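Local coordinates for protein prephenate dehydrogenase (Aquifex aeolicus, PDB 2G5C) that probably catalyses the NAD-dependent oxidative decarboxylation of prephenate to 4-hydroxyphenylpyruvate, a step of tyrosine biosynthesis, at residues N3-V9 / K28-D33; P63-S69 / D89-Q95; L82-E88 / I109-R113. All blocks are in the same frame, centred on the assembly; numbering follows the deposited sequence.

Contact 1 (N3-V9 / K28-D33); sequences NVLIVGV and KIYGYD. With NAD (nicotinamide-adenine-dinucleotide), chain E.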
loop_
_atom_site.group_PDB
_atom_site.type_symbol
_atom_site.label_atom_id
_atom_site.label_comp_id
_atom_site.label_asym_id
_atom_site.label_seq_id
_atom_site.Cartn_x
_atom_site.Cartn_y
_atom_site.Cartn_z
ATOM N N ASN A 3 40.268 -10.033 0.514
ATOM C CA ASN A 3 39.624 -11.341 0.480
ATOM C C ASN A 3 38.219 -11.143 1.036
ATOM O O ASN A 3 37.992 -11.259 2.241
ATOM C CB ASN A 3 40.379 -12.351 1.342
ATOM C CG ASN A 3 41.688 -12.780 0.719
ATOM O OD1 ASN A 3 41.719 -13.236 -0.424
ATOM N ND2 ASN A 3 42.779 -12.642 1.467
ATOM N N VAL A 4 37.284 -10.824 0.150
ATOM C CA VAL A 4 35.902 -10.593 0.550
ATOM C C VAL A 4 35.110 -11.892 0.597
ATOM O O VAL A 4 35.128 -12.672 -0.352
ATOM C CB VAL A 4 35.194 -9.629 -0.428
ATOM C CG1 VAL A 4 33.722 -9.480 -0.045
ATOM C CG2 VAL A 4 35.892 -8.279 -0.425
ATOM N N LEU A 5 34.412 -12.115 1.706
ATOM C CA LEU A 5 33.598 -13.312 1.859
ATOM C C LEU A 5 32.120 -12.963 1.957
ATOM O O LEU A 5 31.700 -12.246 2.866
ATOM C CB LEU A 5 33.994 -14.091 3.114
ATOM C CG LEU A 5 33.084 -15.298 3.379
ATOM C CD1 LEU A 5 33.264 -16.326 2.273
ATOM C CD2 LEU A 5 33.402 -15.908 4.736
ATOM N N ILE A 6 31.340 -13.475 1.016
ATOM C CA ILE A 6 29.903 -13.249 1.014
ATOM C C ILE A 6 29.270 -14.459 1.695
ATOM O O ILE A 6 29.357 -15.572 1.178
ATOM C CB ILE A 6 29.336 -13.167 -0.423
ATOM C CG1 ILE A 6 29.955 -11.986 -1.178
ATOM C CG2 ILE A 6 27.810 -13.073 -0.369
ATOM C CD1 ILE A 6 29.642 -10.621 -0.600
ATOM N N VAL A 7 28.666 -14.253 2.861
ATOM C CA VAL A 7 28.001 -15.348 3.566
ATOM C C VAL A 7 26.524 -15.261 3.211
ATOM O O VAL A 7 25.836 -14.312 3.594
ATOM C CB VAL A 7 28.170 -15.242 5.096
ATOM C CG1 VAL A 7 27.216 -16.204 5.788
ATOM C CG2 VAL A 7 29.617 -15.577 5.484
ATOM N N GLY A 8 26.041 -16.261 2.478
ATOM C CA GLY A 8 24.661 -16.257 2.034
ATOM C C GLY A 8 24.674 -15.594 0.667
ATOM O O GLY A 8 24.520 -14.374 0.551
ATOM N N VAL A 9 24.875 -16.394 -0.374
ATOM C CA VAL A 9 24.935 -15.869 -1.731
ATOM C C VAL A 9 23.557 -15.871 -2.389
ATOM O O VAL A 9 23.247 -16.736 -3.208
ATOM C CB VAL A 9 25.919 -16.690 -2.609
ATOM C CG1 VAL A 9 26.163 -15.973 -3.927
ATOM C CG2 VAL A 9 27.232 -16.900 -1.869
ATOM N N LYS A 28 39.677 -10.495 -4.428
ATOM C CA LYS A 28 38.941 -11.752 -4.525
ATOM C C LYS A 28 37.624 -11.713 -3.765
ATOM O O LYS A 28 37.542 -11.158 -2.668
ATOM C CB LYS A 28 39.793 -12.911 -3.999
ATOM C CG LYS A 28 40.796 -13.458 -5.006
ATOM C CD LYS A 28 40.084 -14.228 -6.109
ATOM C CE LYS A 28 41.032 -14.607 -7.237
ATOM N NZ LYS A 28 41.591 -13.401 -7.911
ATOM N N ILE A 29 36.593 -12.300 -4.364
ATOM C CA ILE A 29 35.277 -12.355 -3.747
ATOM C C ILE A 29 34.890 -13.817 -3.615
ATOM O O ILE A 29 34.738 -14.526 -4.604
ATOM C CB ILE A 29 34.225 -11.618 -4.592
ATOM C CG1 ILE A 29 34.607 -10.139 -4.708
ATOM C CG2 ILE A 29 32.861 -11.748 -3.947
ATOM C CD1 ILE A 29 33.686 -9.324 -5.587
ATOM N N TYR A 30 34.741 -14.261 -2.376
ATOM C CA TYR A 30 34.400 -15.642 -2.087
ATOM C C TYR A 30 32.989 -15.745 -1.537
ATOM O O TYR A 30 32.391 -14.743 -1.135
ATOM C CB TYR A 30 35.387 -16.208 -1.062
ATOM C CG TYR A 30 36.814 -16.250 -1.544
ATOM C CD1 TYR A 30 37.219 -17.182 -2.496
ATOM C CD2 TYR A 30 37.762 -15.353 -1.052
ATOM C CE1 TYR A 30 38.535 -17.224 -2.947
ATOM C CE2 TYR A 30 39.081 -15.385 -1.496
ATOM C CZ TYR A 30 39.461 -16.323 -2.444
ATOM O OH TYR A 30 40.769 -16.365 -2.891
ATOM N N GLY A 31 32.465 -16.964 -1.510
ATOM C CA GLY A 31 31.127 -17.162 -1.002
ATOM C C GLY A 31 30.956 -18.427 -0.190
ATOM O O GLY A 31 31.642 -19.426 -0.408
ATOM N N TYR A 32 30.046 -18.361 0.776
ATOM C CA TYR A 32 29.712 -19.490 1.632
ATOM C C TYR A 32 28.197 -19.548 1.673
ATOM O O TYR A 32 27.536 -18.556 1.982
ATOM C CB TYR A 32 30.242 -19.309 3.056
ATOM C CG TYR A 32 29.606 -20.275 4.035
ATOM C CD1 TYR A 32 29.735 -21.654 3.867
ATOM C CD2 TYR A 32 28.820 -19.814 5.090
ATOM C CE1 TYR A 32 29.090 -22.549 4.722
ATOM C CE2 TYR A 32 28.168 -20.701 5.950
ATOM C CZ TYR A 32 28.306 -22.064 5.758
ATOM O OH TYR A 32 27.640 -22.941 6.584
ATOM N N ASP A 33 27.652 -20.714 1.357
ATOM C CA ASP A 33 26.213 -20.902 1.338
ATOM C C ASP A 33 25.937 -22.382 1.564
ATOM O O ASP A 33 26.730 -23.230 1.154
ATOM C CB ASP A 33 25.665 -20.467 -0.023
ATOM C CG ASP A 33 24.182 -20.173 0.011
ATOM O OD1 ASP A 33 23.385 -21.105 0.249
ATOM O OD2 ASP A 33 23.815 -18.996 -0.199
HETATM P PA NAD E . 17.858 -14.935 -0.366
HETATM O O1A NAD E . 17.909 -14.427 -1.746
HETATM O O2A NAD E . 16.823 -16.003 -0.085
HETATM O O5B NAD E . 19.328 -15.440 -0.018
HETATM C C5B NAD E . 19.597 -15.997 1.236
HETATM C C4B NAD E . 20.747 -16.979 1.102
HETATM O O4B NAD E . 20.917 -17.511 2.390
HETATM C C3B NAD E . 20.419 -18.182 0.189
HETATM O O3B NAD E . 21.315 -18.284 -0.911
HETATM C C2B NAD E . 20.460 -19.369 1.155
HETATM O O2B NAD E . 20.855 -20.607 0.603
HETATM C C1B NAD E . 21.396 -18.809 2.199
HETATM N N9A NAD E . 21.457 -19.442 3.528
HETATM C C8A NAD E . 20.436 -19.905 4.324
HETATM N N7A NAD E . 20.963 -20.402 5.455
HETATM C C5A NAD E . 22.307 -20.267 5.402
HETATM C C6A NAD E . 23.364 -20.592 6.266
HETATM N N6A NAD E . 23.135 -21.165 7.435
HETATM N N1A NAD E . 24.677 -20.307 5.891
HETATM C C2A NAD E . 24.950 -19.703 4.663
HETATM N N3A NAD E . 23.912 -19.377 3.801
HETATM C C4A NAD E . 22.622 -19.660 4.178
HETATM O O3 NAD E . 17.625 -13.726 0.711
HETATM P PN NAD E . 18.014 -12.182 0.497
HETATM O O1N NAD E . 19.246 -12.118 -0.312
HETATM O O2N NAD E . 16.821 -11.488 -0.062
HETATM O O5D NAD E . 18.272 -11.540 1.956
HETATM C C5D NAD E . 19.339 -11.976 2.776
HETATM C C4D NAD E . 19.472 -11.144 4.071
HETATM O O4D NAD E . 19.361 -9.762 3.772
HETATM C C3D NAD E . 18.482 -11.408 5.214
HETATM O O3D NAD E . 19.221 -11.570 6.427
HETATM C C2D NAD E . 17.577 -10.187 5.276
HETATM O O2D NAD E . 17.159 -9.870 6.601
HETATM C C1D NAD E . 18.432 -9.109 4.614
HETATM N N1N NAD E . 17.710 -8.082 3.801
HETATM C C2N NAD E . 16.843 -8.519 2.802
HETATM C C3N NAD E . 16.149 -7.585 2.022
HETATM C C7N NAD E . 15.220 -8.074 0.949
HETATM O O7N NAD E . 14.559 -7.135 0.206
HETATM N N7N NAD E . 15.012 -9.352 0.690
HETATM C C4N NAD E . 16.348 -6.198 2.269
HETATM C C5N NAD E . 17.231 -5.766 3.285
HETATM C C6N NAD E . 17.911 -6.728 4.050
#
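Asp33 OD2 takes a hydrogen bond from the backbone N of Val9 at 2.8 Å while the same carboxylate grips the adenosine ribose of NAD. The Val9 bond falls on the anti lone pair of OD2, and its N-H...O angle of 137° shows a bent approach. The ribose hydroxyls are shared out between the two oxygens: O2B donates to OD1 over 2.6 Å and O3B to OD2 over 2.7 Å. With CG anti to the backbone N (chi1 -160°), the carboxylate reaches across to Val9, and Asn35 N holds OD1 as well. Strands 3-7 and 28-32 run parallel, 27° apart, joined through helix 11-22 as the first beta-alpha-beta unit of the Rossmann fold; Gly8 opens a turn consistent with the GxGxxG motif of such folds, and the acid after the second strand is the classic ribose-binding position. The ladder zigzags from Val4 N to Lys28 O through to Gly8 N on Tyr32 O, and its straightest bond joins Tyr30 N to Val4 O. On the face carrying Leu5 and Val7, Val7 CG1 meets the edge of the Tyr32 ring, whose CE2 lies 3.5 Å from NAD N1A. Asn3 OD1 likewise reaches the Tyr30 ring edge, near its plane, 3.6 Å from CE2. On the opposite face, Ile6 CG1 packs alongside Ile29 CG2, and Val9 CG2 lies against Gly31 CA, where no side chain intervenes.

Contact 2 (P63-S69 / D89-Q95); sequences PDFVMLS and DATVTDQ. With NAD (nicotinamide-adenine-dinucleotide), chain E.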
loop_
_atom_site.group_PDB
_atom_site.type_symbol
_atom_site.label_atom_id
_atom_site.label_comp_id
_atom_site.label_asym_id
_atom_site.label_seq_id
_atom_site.Cartn_x
_atom_site.Cartn_y
_atom_site.Cartn_z
ATOM N N PRO A 63 39.421 -14.883 4.610
ATOM C CA PRO A 63 38.745 -13.598 4.405
ATOM C C PRO A 63 39.034 -12.568 5.487
ATOM O O PRO A 63 39.124 -12.902 6.668
ATOM C CB PRO A 63 37.274 -13.993 4.358
ATOM C CG PRO A 63 37.217 -15.144 5.316
ATOM C CD PRO A 63 38.455 -15.940 4.971
ATOM N N ASP A 64 39.192 -11.313 5.075
ATOM C CA ASP A 64 39.447 -10.237 6.025
ATOM C C ASP A 64 38.275 -9.257 6.062
ATOM O O ASP A 64 38.258 -8.315 6.854
ATOM C CB ASP A 64 40.751 -9.514 5.681
ATOM C CG ASP A 64 40.865 -9.164 4.214
ATOM O OD1 ASP A 64 41.955 -8.705 3.808
ATOM O OD2 ASP A 64 39.879 -9.343 3.469
ATOM N N PHE A 65 37.290 -9.498 5.200
ATOM C CA PHE A 65 36.094 -8.665 5.129
ATOM C C PHE A 65 34.913 -9.605 4.886
ATOM O O PHE A 65 34.832 -10.241 3.844
ATOM C CB PHE A 65 36.209 -7.664 3.976
ATOM C CG PHE A 65 35.167 -6.586 4.007
ATOM C CD1 PHE A 65 35.335 -5.463 4.809
ATOM C CD2 PHE A 65 33.999 -6.709 3.260
ATOM C CE1 PHE A 65 34.353 -4.475 4.869
ATOM C CE2 PHE A 65 33.008 -5.728 3.314
ATOM C CZ PHE A 65 33.185 -4.609 4.119
ATOM N N VAL A 66 34.006 -9.693 5.849
ATOM C CA VAL A 66 32.863 -10.585 5.725
ATOM C C VAL A 66 31.514 -9.863 5.754
ATOM O O VAL A 66 31.270 -9.016 6.610
ATOM C CB VAL A 66 32.894 -11.647 6.846
ATOM C CG1 VAL A 66 31.751 -12.633 6.674
ATOM C CG2 VAL A 66 34.236 -12.375 6.825
HETATM N N MSE A 67 30.643 -10.212 4.810
HETATM C CA MSE A 67 29.313 -9.610 4.728
HETATM C C MSE A 67 28.239 -10.669 4.937
HETATM O O MSE A 67 27.937 -11.445 4.032
HETATM C CB MSE A 67 29.108 -8.941 3.365
HETATM C CG MSE A 67 27.705 -8.343 3.158
HETATM SE SE MSE A 67 27.348 -6.815 4.293
HETATM C CE MSE A 67 28.451 -5.528 3.373
ATOM N N LEU A 68 27.674 -10.702 6.141
ATOM C CA LEU A 68 26.625 -11.653 6.468
ATOM C C LEU A 68 25.377 -11.268 5.674
ATOM O O LEU A 68 24.779 -10.205 5.894
ATOM C CB LEU A 68 26.351 -11.630 7.973
ATOM C CG LEU A 68 27.569 -11.994 8.834
ATOM C CD1 LEU A 68 27.209 -11.872 10.301
ATOM C CD2 LEU A 68 28.027 -13.409 8.517
ATOM N N SER A 69 24.998 -12.139 4.746
ATOM C CA SER A 69 23.859 -11.894 3.877
ATOM C C SER A 69 22.904 -13.075 3.841
ATOM O O SER A 69 22.166 -13.263 2.876
ATOM C CB SER A 69 24.366 -11.589 2.471
ATOM O OG SER A 69 25.419 -10.641 2.529
ATOM N N ASP A 89 42.179 -9.950 12.752
ATOM C CA ASP A 89 42.384 -8.825 11.848
ATOM C C ASP A 89 41.213 -8.640 10.870
ATOM O O ASP A 89 41.142 -7.644 10.146
ATOM C CB ASP A 89 43.702 -9.052 11.089
ATOM C CG ASP A 89 44.046 -7.923 10.132
ATOM O OD1 ASP A 89 43.509 -6.802 10.287
ATOM O OD2 ASP A 89 44.878 -8.159 9.226
ATOM N N ALA A 90 40.288 -9.592 10.863
ATOM C CA ALA A 90 39.141 -9.539 9.959
ATOM C C ALA A 90 38.021 -8.597 10.404
ATOM O O ALA A 90 37.850 -8.330 11.595
ATOM C CB ALA A 90 38.574 -10.948 9.762
ATOM N N THR A 91 37.262 -8.103 9.429
ATOM C CA THR A 91 36.127 -7.217 9.686
ATOM C C THR A 91 34.859 -7.947 9.265
ATOM O O THR A 91 34.793 -8.496 8.165
ATOM C CB THR A 91 36.219 -5.913 8.871
ATOM O OG1 THR A 91 37.319 -5.130 9.347
ATOM C CG2 THR A 91 34.929 -5.106 9.006
ATOM N N VAL A 92 33.862 -7.961 10.143
ATOM C CA VAL A 92 32.600 -8.636 9.854
ATOM C C VAL A 92 31.423 -7.680 10.005
ATOM O O VAL A 92 31.242 -7.074 11.060
ATOM C CB VAL A 92 32.364 -9.834 10.796
ATOM C CG1 VAL A 92 31.025 -10.498 10.466
ATOM C CG2 VAL A 92 33.503 -10.836 10.668
ATOM N N THR A 93 30.623 -7.558 8.947
ATOM C CA THR A 93 29.459 -6.675 8.972
ATOM C C THR A 93 28.282 -7.429 8.344
ATOM O O THR A 93 28.473 -8.499 7.774
ATOM C CB THR A 93 29.771 -5.344 8.217
ATOM O OG1 THR A 93 28.724 -4.392 8.448
ATOM C CG2 THR A 93 29.931 -5.590 6.727
ATOM N N ASP A 94 27.067 -6.897 8.455
ATOM C CA ASP A 94 25.911 -7.602 7.902
ATOM C C ASP A 94 24.936 -6.749 7.085
ATOM O O ASP A 94 25.154 -5.557 6.852
ATOM C CB ASP A 94 25.145 -8.304 9.034
ATOM C CG ASP A 94 24.364 -7.323 9.921
ATOM O OD1 ASP A 94 24.964 -6.332 10.407
ATOM O OD2 ASP A 94 23.151 -7.549 10.140
ATOM N N GLN A 95 23.859 -7.395 6.649
ATOM C CA GLN A 95 22.805 -6.758 5.866
ATOM C C GLN A 95 21.451 -7.030 6.509
ATOM O O GLN A 95 20.418 -6.606 5.991
ATOM C CB GLN A 95 22.793 -7.316 4.438
ATOM C CG GLN A 95 23.952 -6.862 3.580
ATOM C CD GLN A 95 23.744 -7.175 2.110
ATOM O OE1 GLN A 95 24.092 -8.256 1.631
ATOM N NE2 GLN A 95 23.162 -6.227 1.387
HETATM P PA NAD E . 17.858 -14.935 -0.366
HETATM O O1A NAD E . 17.909 -14.427 -1.746
HETATM O O2A NAD E . 16.823 -16.003 -0.085
HETATM O O5B NAD E . 19.328 -15.440 -0.018
HETATM C C5B NAD E . 19.597 -15.997 1.236
HETATM C C4B NAD E . 20.747 -16.979 1.102
HETATM O O4B NAD E . 20.917 -17.511 2.390
HETATM C C3B NAD E . 20.419 -18.182 0.189
HETATM O O3B NAD E . 21.315 -18.284 -0.911
HETATM C C2B NAD E . 20.460 -19.369 1.155
HETATM O O2B NAD E . 20.855 -20.607 0.603
HETATM C C1B NAD E . 21.396 -18.809 2.199
HETATM N N9A NAD E . 21.457 -19.442 3.528
HETATM C C8A NAD E . 20.436 -19.905 4.324
HETATM N N7A NAD E . 20.963 -20.402 5.455
HETATM C C5A NAD E . 22.307 -20.267 5.402
HETATM C C6A NAD E . 23.364 -20.592 6.266
HETATM N N6A NAD E . 23.135 -21.165 7.435
HETATM N N1A NAD E . 24.677 -20.307 5.891
HETATM C C2A NAD E . 24.950 -19.703 4.663
HETATM N N3A NAD E . 23.912 -19.377 3.801
HETATM C C4A NAD E . 22.622 -19.660 4.178
HETATM O O3 NAD E . 17.625 -13.726 0.711
HETATM P PN NAD E . 18.014 -12.182 0.497
HETATM O O1N NAD E . 19.246 -12.118 -0.312
HETATM O O2N NAD E . 16.821 -11.488 -0.062
HETATM O O5D NAD E . 18.272 -11.540 1.956
HETATM C C5D NAD E . 19.339 -11.976 2.776
HETATM C C4D NAD E . 19.472 -11.144 4.071
HETATM O O4D NAD E . 19.361 -9.762 3.772
HETATM C C3D NAD E . 18.482 -11.408 5.214
HETATM O O3D NAD E . 19.221 -11.570 6.427
HETATM C C2D NAD E . 17.577 -10.187 5.276
HETATM O O2D NAD E . 17.159 -9.870 6.601
HETATM C C1D NAD E . 18.432 -9.109 4.614
HETATM N N1N NAD E . 17.710 -8.082 3.801
HETATM C C2N NAD E . 16.843 -8.519 2.802
HETATM C C3N NAD E . 16.149 -7.585 2.022
HETATM C C7N NAD E . 15.220 -8.074 0.949
HETATM O O7N NAD E . 14.559 -7.135 0.206
HETATM N N7N NAD E . 15.012 -9.352 0.690
HETATM C C4N NAD E . 16.348 -6.198 2.269
HETATM C C5N NAD E . 17.231 -5.766 3.285
HETATM C C6N NAD E . 17.911 -6.728 4.050
HETATM O O HOH W 1 39.362 -5.686 7.806
#
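Thr91 N on Asp64 O begins a parallel backbone ladder that ends with Gln95 N on Leu68 O. Its bonds differ in quality: Thr93 N to Val66 O is almost straight, 177° at the hydrogen, whereas Gln95 N to Leu68 O, at 3.1 Å, is weak. Thr91 N approaches Asp64 O from above the carbonyl plane, 49° out of it. A water bridges the same carbonyl to the threonine side chain, donating to Asp64 O and lying 2.6 Å from Thr91 OG1. Strands 65-68 and 91-94 are the ends of a beta-alpha-beta unit with helix 72-85 as its crossover, adjoining the first unit in the Rossmann sheet that carries NAD. Apolar packing divides between the two faces. On the face of Val66 and Leu68, Val66 CB lies 4.0 Å from Val92 CG2, and Leu68 CD1 reaches the other branch, CG1, of the same valine. On the face of Phe65, the selenomethionine Met67 runs side by side with Thr93, its CE 3.7 Å from Thr93 CG2. Bends at both chi2 and chi3 also bring its SE to within 3.5 Å of Gln95 CG, where the two side chains cross at about a right angle. A direct polar contact between side chains lies at the C-terminal end: Ser69 OG is 2.9 Å from Gln95 OE1, and Met67 O is a second acceptor within its reach. Gln95 NE2 is hydrogen-bonded to Tyr136 OH, a partner consistent with this amide orientation, and Thr93 OG1 to Val115 O of strand 114-120. The cofactor lies beside the C-terminal end, with Ser69 O 3.1 Å from NAD C5D and Gln95 O 3.2 Å from NAD C6N.

Contact 3 (L82-E88 / I109-R113); sequences LSYILSE and ILGKR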
loop_
_atom_site.group_PDB
_atom_site.type_symbol
_atom_site.label_atom_id
_atom_site.label_comp_id
_atom_site.label_asym_id
_atom_site.label_seq_id
_atom_site.Cartn_x
_atom_site.Cartn_y
_atom_site.Cartn_z
ATOM N N LEU A 82 32.762 -18.652 12.845
ATOM C CA LEU A 82 33.712 -17.699 12.280
ATOM C C LEU A 82 34.693 -17.132 13.302
ATOM O O LEU A 82 35.793 -16.708 12.944
ATOM C CB LEU A 82 32.961 -16.548 11.606
ATOM C CG LEU A 82 32.193 -16.904 10.330
ATOM C CD1 LEU A 82 31.472 -15.673 9.793
ATOM C CD2 LEU A 82 33.166 -17.447 9.295
ATOM N N SER A 83 34.295 -17.120 14.571
ATOM C CA SER A 83 35.147 -16.589 15.628
ATOM C C SER A 83 36.495 -17.300 15.736
ATOM O O SER A 83 37.505 -16.673 16.053
ATOM C CB SER A 83 34.419 -16.644 16.976
ATOM O OG SER A 83 33.981 -17.955 17.283
ATOM N N TYR A 84 36.519 -18.604 15.473
ATOM C CA TYR A 84 37.773 -19.347 15.551
ATOM C C TYR A 84 38.396 -19.647 14.189
ATOM O O TYR A 84 39.463 -20.254 14.104
ATOM C CB TYR A 84 37.580 -20.642 16.347
ATOM C CG TYR A 84 36.409 -21.489 15.917
ATOM C CD1 TYR A 84 36.385 -22.102 14.664
ATOM C CD2 TYR A 84 35.330 -21.702 16.776
ATOM C CE1 TYR A 84 35.314 -22.910 14.275
ATOM C CE2 TYR A 84 34.254 -22.508 16.399
ATOM C CZ TYR A 84 34.254 -23.110 15.149
ATOM O OH TYR A 84 33.201 -23.915 14.774
ATOM N N ILE A 85 37.732 -19.213 13.124
ATOM C CA ILE A 85 38.240 -19.424 11.773
ATOM C C ILE A 85 38.909 -18.141 11.294
ATOM O O ILE A 85 40.001 -18.164 10.730
ATOM C CB ILE A 85 37.100 -19.774 10.795
ATOM C CG1 ILE A 85 36.434 -21.082 11.219
ATOM C CG2 ILE A 85 37.641 -19.884 9.378
ATOM C CD1 ILE A 85 35.152 -21.373 10.476
ATOM N N LEU A 86 38.247 -17.016 11.533
ATOM C CA LEU A 86 38.769 -15.722 11.108
ATOM C C LEU A 86 39.873 -15.232 12.028
ATOM O O LEU A 86 39.861 -15.509 13.227
ATOM C CB LEU A 86 37.646 -14.677 11.093
ATOM C CG LEU A 86 36.423 -14.954 10.216
ATOM C CD1 LEU A 86 35.351 -13.882 10.458
ATOM C CD2 LEU A 86 36.849 -14.982 8.760
ATOM N N SER A 87 40.822 -14.499 11.465
ATOM C CA SER A 87 41.899 -13.942 12.267
ATOM C C SER A 87 41.298 -12.711 12.937
ATOM O O SER A 87 40.286 -12.181 12.468
ATOM C CB SER A 87 43.075 -13.527 11.383
ATOM O OG SER A 87 42.761 -12.368 10.635
ATOM N N GLU A 88 41.913 -12.263 14.027
ATOM C CA GLU A 88 41.430 -11.095 14.757
ATOM C C GLU A 88 41.547 -9.826 13.911
ATOM O O GLU A 88 41.070 -8.763 14.299
ATOM C CB GLU A 88 42.235 -10.915 16.048
ATOM C CG GLU A 88 42.289 -12.144 16.944
ATOM C CD GLU A 88 40.919 -12.601 17.410
ATOM O OE1 GLU A 88 40.169 -11.776 17.977
ATOM O OE2 GLU A 88 40.593 -13.791 17.213
ATOM N N ILE A 109 30.338 -12.249 20.406
ATOM C CA ILE A 109 30.869 -13.456 19.781
ATOM C C ILE A 109 32.062 -13.201 18.866
ATOM O O ILE A 109 33.010 -13.990 18.839
ATOM C CB ILE A 109 29.782 -14.180 18.955
ATOM C CG1 ILE A 109 28.665 -14.672 19.875
ATOM C CG2 ILE A 109 30.392 -15.355 18.202
ATOM C CD1 ILE A 109 27.505 -15.318 19.140
ATOM N N LEU A 110 32.016 -12.108 18.115
ATOM C CA LEU A 110 33.094 -11.785 17.186
ATOM C C LEU A 110 34.061 -10.740 17.713
ATOM O O LEU A 110 35.153 -10.572 17.175
ATOM C CB LEU A 110 32.510 -11.312 15.857
ATOM C CG LEU A 110 31.658 -12.351 15.129
ATOM C CD1 LEU A 110 31.008 -11.712 13.916
ATOM C CD2 LEU A 110 32.530 -13.536 14.724
ATOM N N GLY A 111 33.652 -10.026 18.757
ATOM C CA GLY A 111 34.513 -9.010 19.337
ATOM C C GLY A 111 34.606 -7.726 18.538
ATOM O O GLY A 111 33.630 -7.283 17.929
ATOM N N LYS A 112 35.793 -7.127 18.545
ATOM C CA LYS A 112 36.046 -5.872 17.844
ATOM C C LYS A 112 35.888 -5.990 16.332
ATOM O O LYS A 112 35.946 -4.990 15.618
ATOM C CB LYS A 112 37.458 -5.377 18.162
ATOM C CG LYS A 112 37.722 -5.167 19.643
ATOM C CD LYS A 112 37.018 -3.925 20.183
ATOM C CE LYS A 112 37.598 -2.646 19.586
ATOM N NZ LYS A 112 37.094 -1.419 20.272
ATOM N N ARG A 113 35.688 -7.206 15.845
ATOM C CA ARG A 113 35.545 -7.420 14.412
ATOM C C ARG A 113 34.196 -7.016 13.823
ATOM O O ARG A 113 34.123 -6.580 12.675
ATOM C CB ARG A 113 35.820 -8.889 14.075
ATOM C CG ARG A 113 37.290 -9.260 14.189
ATOM C CD ARG A 113 37.532 -10.734 13.938
ATOM N NE ARG A 113 36.932 -11.561 14.978
ATOM C CZ ARG A 113 37.378 -12.763 15.320
ATOM N NH1 ARG A 113 38.432 -13.282 14.706
ATOM N NH2 ARG A 113 36.774 -13.445 16.283
#
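Arg113, just after helix 101-110, reaches across to the turn that follows helix 72-85, and its guanidinium lies among the carbonyls of Ser83, Leu86 and Ser87. Its CB points toward segment 82-88, and CG passes Glu88 O at 3.8 Å. CD comes next, 3.4 Å from Ser87 O. The chain runs extended through chi2 and bends at chi3 (-66°), which turns NE back to its own segment: NE donates to Leu110 O over 3.0 Å, in the carbonyl plane and on a lone pair. This bond pins the base of the guanidinium before its tip crosses over. CZ lies beneath the carboxylate of Glu88, whose OE1 sits over the centre of one guanidinium face, 3.9 Å above the plane. The two flat groups are 43° apart, and the salt bridge from Glu88 OE2 to NH1 is purely electrostatic, since no N-H points at that oxygen. The elements joined are the C-terminal ends of helices 72-85 and 101-110, both connections of the Rossmann domain packed beside strand 91-94, and Arg113 leads directly into strand 114-120. Its NH1 then donates to Ser87 O at 3.1 Å. This acceptor lies in the guanidinium plane, but the donor stands 74° out of the carbonyl plane, off the lone pairs. NH1 is also 3.0 Å from Leu86 O. NH2 makes a weak bond to Ser83 O and another to Leu110 O, thus spanning both segments. Carbonyls at the guanidinium edge and a carboxylate over its face would probably stabilise the positive charge. Beside these bonds, Leu110 CD2 reaches the backbone of Ser83 and the CB of Leu82, while Ser83 CB packs on Ile109 O.

All three contacts lie in the nucleotide-binding domain. Contacts 1 and 2, with centres 9 Å apart, share one sheet in which strands 3-7 and 65-68 are neighbours, joined by backbone pairing such as the probable hydrogen bond of Ser69 N to Val7 O; together they form the run 28-32, 3-7, 65-68, 91-94, whose C-terminal ends meet NAD. Contact 1 closes before contact 2 opens, whereas contacts 2 and 3 alternate along the chain. Contact 3, centred 10 Å from contact 2 and 16 Å from contact 1, joins the helices before and after strand 91-94. Leu86 packs on Pro63 and Val92, and Arg113 O meets Val92 N, tying the residues after these helices to the sheet, without touching the cofactor.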